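Local coordinates for heat-shock protein cognate (HSC) co-chaperone sgt12 (Aspergillus fumigatus, PDB 3SZ7) that acts as a co-chaperone of HSC proteins, binding tail-anchored proteins bound for the endoplasmic reticulum and directing them to the GET pathway, while its TPR domain binds several chaperones, at residues 60-72 and 81-93. Residues are numbered along the deposited sequence; the frame is centred on the assembly and turned at random.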
# COMPACT_ATOMS: atom_id res chain seq x y z
N GLN A 60 2.31 -3.98 10.03
CA GLN A 60 1.33 -5.05 9.90
C GLN A 60 0.76 -5.06 8.49
O GLN A 60 -0.38 -4.65 8.26
CB GLN A 60 0.22 -4.88 10.93
CG GLN A 60 0.72 -4.99 12.36
CD GLN A 60 -0.36 -4.72 13.38
OE1 GLN A 60 -1.12 -5.62 13.75
NE2 GLN A 60 -0.44 -3.48 13.84
N HIS A 61 1.56 -5.52 7.54
CA HIS A 61 1.25 -5.38 6.13
C HIS A 61 0.04 -6.19 5.67
O HIS A 61 -0.71 -5.75 4.81
CB HIS A 61 2.48 -5.71 5.29
CG HIS A 61 3.72 -5.00 5.76
ND1 HIS A 61 3.79 -3.63 5.86
CD2 HIS A 61 4.92 -5.48 6.16
CE1 HIS A 61 4.99 -3.29 6.30
NE2 HIS A 61 5.69 -4.40 6.49
N GLU A 62 -0.17 -7.37 6.25
CA GLU A 62 -1.32 -8.18 5.87
C GLU A 62 -2.62 -7.50 6.27
O GLU A 62 -3.59 -7.48 5.51
CB GLU A 62 -1.24 -9.59 6.46
CG GLU A 62 -0.06 -10.40 5.96
CD GLU A 62 -0.17 -11.88 6.28
OE1 GLU A 62 -1.24 -12.31 6.75
OE2 GLU A 62 0.82 -12.62 6.05
N LYS A 63 -2.64 -6.95 7.48
CA LYS A 63 -3.82 -6.24 7.96
C LYS A 63 -4.05 -4.98 7.14
O LYS A 63 -5.19 -4.64 6.81
CB LYS A 63 -3.69 -5.90 9.44
CG LYS A 63 -3.64 -7.13 10.35
CD LYS A 63 -4.16 -6.81 11.75
CE LYS A 63 -5.68 -6.77 11.78
NZ LYS A 63 -6.27 -8.12 11.55
N ALA A 64 -2.96 -4.28 6.80
CA ALA A 64 -3.04 -3.11 5.94
C ALA A 64 -3.66 -3.49 4.59
O ALA A 64 -4.55 -2.80 4.09
CB ALA A 64 -1.65 -2.50 5.73
N ALA A 65 -3.19 -4.59 4.01
CA ALA A 65 -3.69 -5.03 2.72
C ALA A 65 -5.18 -5.38 2.77
O ALA A 65 -5.93 -5.05 1.86
CB ALA A 65 -2.88 -6.22 2.20
N GLU A 66 -5.61 -6.04 3.84
CA GLU A 66 -7.02 -6.40 3.95
C GLU A 66 -7.92 -5.16 4.06
O GLU A 66 -8.96 -5.09 3.41
CB GLU A 66 -7.25 -7.38 5.10
CG GLU A 66 -6.62 -8.75 4.83
CD GLU A 66 -7.02 -9.80 5.84
OE1 GLU A 66 -7.50 -9.44 6.94
OE2 GLU A 66 -6.86 -11.00 5.54
N ASP A 67 -7.50 -4.18 4.86
CA ASP A 67 -8.26 -2.93 4.94
C ASP A 67 -8.31 -2.23 3.58
O ASP A 67 -9.38 -1.81 3.13
CB ASP A 67 -7.64 -1.97 5.96
CG ASP A 67 -8.16 -2.20 7.36
OD1 ASP A 67 -9.04 -3.08 7.54
OD2 ASP A 67 -7.70 -1.50 8.28
N ALA A 68 -7.15 -2.07 2.95
CA ALA A 68 -7.09 -1.38 1.67
C ALA A 68 -7.89 -2.13 0.61
O ALA A 68 -8.62 -1.52 -0.17
CB ALA A 68 -5.63 -1.18 1.23
N GLU A 69 -7.79 -3.45 0.59
CA GLU A 69 -8.56 -4.24 -0.38
C GLU A 69 -10.05 -4.02 -0.20
O GLU A 69 -10.77 -3.78 -1.17
CB GLU A 69 -8.26 -5.72 -0.24
CG GLU A 69 -6.93 -6.13 -0.82
CD GLU A 69 -6.69 -7.61 -0.68
OE1 GLU A 69 -7.15 -8.19 0.32
OE2 GLU A 69 -6.05 -8.20 -1.58
N LEU A 70 -10.52 -4.11 1.03
CA LEU A 70 -11.94 -3.92 1.30
C LEU A 70 -12.39 -2.54 0.83
O LEU A 70 -13.47 -2.40 0.25
CB LEU A 70 -12.25 -4.12 2.78
CG LEU A 70 -13.75 -4.03 3.09
CD1 LEU A 70 -14.52 -5.04 2.25
CD2 LEU A 70 -14.00 -4.23 4.58
N ALA A 71 -11.57 -1.53 1.06
CA ALA A 71 -11.87 -0.19 0.57
C ALA A 71 -11.99 -0.14 -0.95
O ALA A 71 -12.87 0.54 -1.48
CB ALA A 71 -10.84 0.81 1.06
N THR A 72 -11.11 -0.85 -1.65
CA THR A 72 -11.16 -0.87 -3.11
C THR A 72 -12.35 -1.67 -3.62
O THR A 72 -12.81 -1.45 -4.74
CB THR A 72 -9.87 -1.45 -3.75
OG1 THR A 72 -9.71 -2.82 -3.36
CG2 THR A 72 -8.66 -0.64 -3.33
N ALA A 81 -7.17 4.41 -1.70
CA ALA A 81 -7.23 3.02 -1.27
C ALA A 81 -6.29 2.15 -2.10
O ALA A 81 -5.64 1.25 -1.57
CB ALA A 81 -8.66 2.50 -1.33
N TRP A 82 -6.22 2.42 -3.40
CA TRP A 82 -5.35 1.65 -4.29
C TRP A 82 -3.89 1.92 -3.97
O TRP A 82 -3.05 1.02 -4.05
CB TRP A 82 -5.63 1.98 -5.75
CG TRP A 82 -6.92 1.45 -6.27
CD1 TRP A 82 -8.03 2.17 -6.60
CD2 TRP A 82 -7.24 0.08 -6.52
NE1 TRP A 82 -9.03 1.33 -7.05
CE2 TRP A 82 -8.57 0.05 -7.00
CE3 TRP A 82 -6.54 -1.12 -6.39
CZ2 TRP A 82 -9.21 -1.15 -7.35
CZ3 TRP A 82 -7.18 -2.31 -6.74
CH2 TRP A 82 -8.50 -2.31 -7.21
N SER A 83 -3.58 3.17 -3.62
CA SER A 83 -2.22 3.53 -3.25
C SER A 83 -1.79 2.81 -1.97
O SER A 83 -0.66 2.34 -1.86
CB SER A 83 -2.09 5.05 -3.07
OG SER A 83 -0.74 5.40 -2.83
N ARG A 84 -2.71 2.73 -1.01
CA ARG A 84 -2.48 2.01 0.24
C ARG A 84 -2.25 0.54 -0.03
O ARG A 84 -1.36 -0.07 0.56
CB ARG A 84 -3.68 2.15 1.17
CG ARG A 84 -3.95 3.55 1.62
CD ARG A 84 -3.24 3.85 2.91
NE ARG A 84 -3.55 5.21 3.34
CZ ARG A 84 -2.70 6.22 3.26
NH1 ARG A 84 -1.47 6.03 2.80
NH2 ARG A 84 -3.06 7.43 3.67
N LEU A 85 -3.07 -0.03 -0.90
CA LEU A 85 -2.97 -1.45 -1.25
C LEU A 85 -1.64 -1.74 -1.95
O LEU A 85 -1.01 -2.77 -1.70
CB LEU A 85 -4.13 -1.85 -2.15
CG LEU A 85 -4.16 -3.32 -2.59
CD1 LEU A 85 -4.06 -4.23 -1.37
CD2 LEU A 85 -5.42 -3.61 -3.38
N GLY A 86 -1.24 -0.84 -2.83
CA GLY A 86 0.03 -0.98 -3.53
C GLY A 86 1.20 -1.05 -2.57
O GLY A 86 2.06 -1.91 -2.70
N LEU A 87 1.22 -0.15 -1.60
CA LEU A 87 2.32 -0.13 -0.63
C LEU A 87 2.30 -1.37 0.25
O LEU A 87 3.34 -1.97 0.51
CB LEU A 87 2.27 1.14 0.23
CG LEU A 87 3.44 1.34 1.19
CD1 LEU A 87 4.77 1.31 0.44
CD2 LEU A 87 3.30 2.66 1.94
N ALA A 88 1.12 -1.76 0.71
CA ALA A 88 1.02 -2.94 1.55
C ALA A 88 1.51 -4.19 0.82
O ALA A 88 2.24 -5.00 1.38
CB ALA A 88 -0.42 -3.13 2.06
N ARG A 89 1.12 -4.34 -0.44
CA ARG A 89 1.57 -5.50 -1.22
C ARG A 89 3.07 -5.43 -1.48
O ARG A 89 3.76 -6.44 -1.44
CB ARG A 89 0.79 -5.60 -2.53
CG ARG A 89 -0.68 -6.00 -2.33
CD ARG A 89 -1.41 -6.14 -3.66
NE ARG A 89 -2.76 -6.68 -3.49
CZ ARG A 89 -3.67 -6.69 -4.46
NH1 ARG A 89 -3.38 -6.19 -5.65
NH2 ARG A 89 -4.88 -7.19 -4.23
N PHE A 90 3.56 -4.22 -1.75
CA PHE A 90 4.99 -4.02 -1.98
C PHE A 90 5.76 -4.49 -0.75
O PHE A 90 6.78 -5.18 -0.87
CB PHE A 90 5.26 -2.54 -2.27
CG PHE A 90 6.68 -2.26 -2.66
CD1 PHE A 90 7.68 -2.14 -1.70
CD2 PHE A 90 7.02 -2.10 -3.99
CE1 PHE A 90 8.98 -1.87 -2.07
CE2 PHE A 90 8.33 -1.84 -4.37
CZ PHE A 90 9.31 -1.71 -3.40
N ASP A 91 5.26 -4.13 0.43
CA ASP A 91 5.92 -4.47 1.69
C ASP A 91 5.80 -5.95 2.03
O ASP A 91 6.51 -6.47 2.89
CB ASP A 91 5.38 -3.60 2.83
CG ASP A 91 5.79 -2.14 2.71
OD1 ASP A 91 6.80 -1.86 2.02
OD2 ASP A 91 5.11 -1.28 3.31
N MET A 92 4.89 -6.64 1.33
CA MET A 92 4.80 -8.10 1.46
C MET A 92 5.59 -8.81 0.35
O MET A 92 5.52 -10.03 0.22
CB MET A 92 3.34 -8.56 1.45
CG MET A 92 2.54 -8.10 2.65
SD MET A 92 0.89 -8.81 2.74
CE MET A 92 0.12 -8.06 1.31
N ALA A 93 6.34 -8.04 -0.43
CA ALA A 93 7.09 -8.59 -1.58
C ALA A 93 6.16 -9.22 -2.63
O ALA A 93 6.58 -10.10 -3.40
CB ALA A 93 8.16 -9.59 -1.11
O HOH W 1 2.59 -1.62 4.24
O HOH W 2 -3.15 -8.26 -1.10
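In the right-handed stack of TPR helices, residues 60-72, in predicted repeat 2, and 81-93, in predicted repeat 3, lie on successive helices that pack antiparallel at 151°, whose segment axes approach to 8.3 Å at their closest. Small residues make this closeness possible: Ala-68 CB meets Leu-85 CB, Ala-71 CB lies 3.6 Å from Ala-81 CB, and Ala-88 CB presses on the backbone of His-61 and Ala-65. Leu-85 is the knob, seated in a hole formed by Ala-65, Ala-68, Glu-69 and Thr-72; its CD1 touches the methylene CG of Glu-69. At one end Thr-72 lays CG2 over the indole face of Trp-82, 3.7 Å from the six-membered ring centroid. Its chi1 of 63° brings OG1 back to Glu-69 O at 2.6 Å, leaving the methyl for the ring. At the other end Asp-91 CB sits over one face of the His-61 imidazole in a CH-pi contact, while a water joins His-61 ND1 to Asp-91 OD2. Met-92, bent at chi3, reaches back to set CE 3.6 Å from Ala-65 CB. Extended, Arg-89 gives NH2 to the anti lone pair of Glu-69 OE2 (3.1 Å, 166°), and a second water links that oxygen to NE; NH1 bonds Gly-97 O. The guanidinium thus ties three helices together, and these bonds should restrict its rotation. Polar pairs Glu-69/Arg-89 and His-61/Asp-91 border an alanine-lined apolar seam.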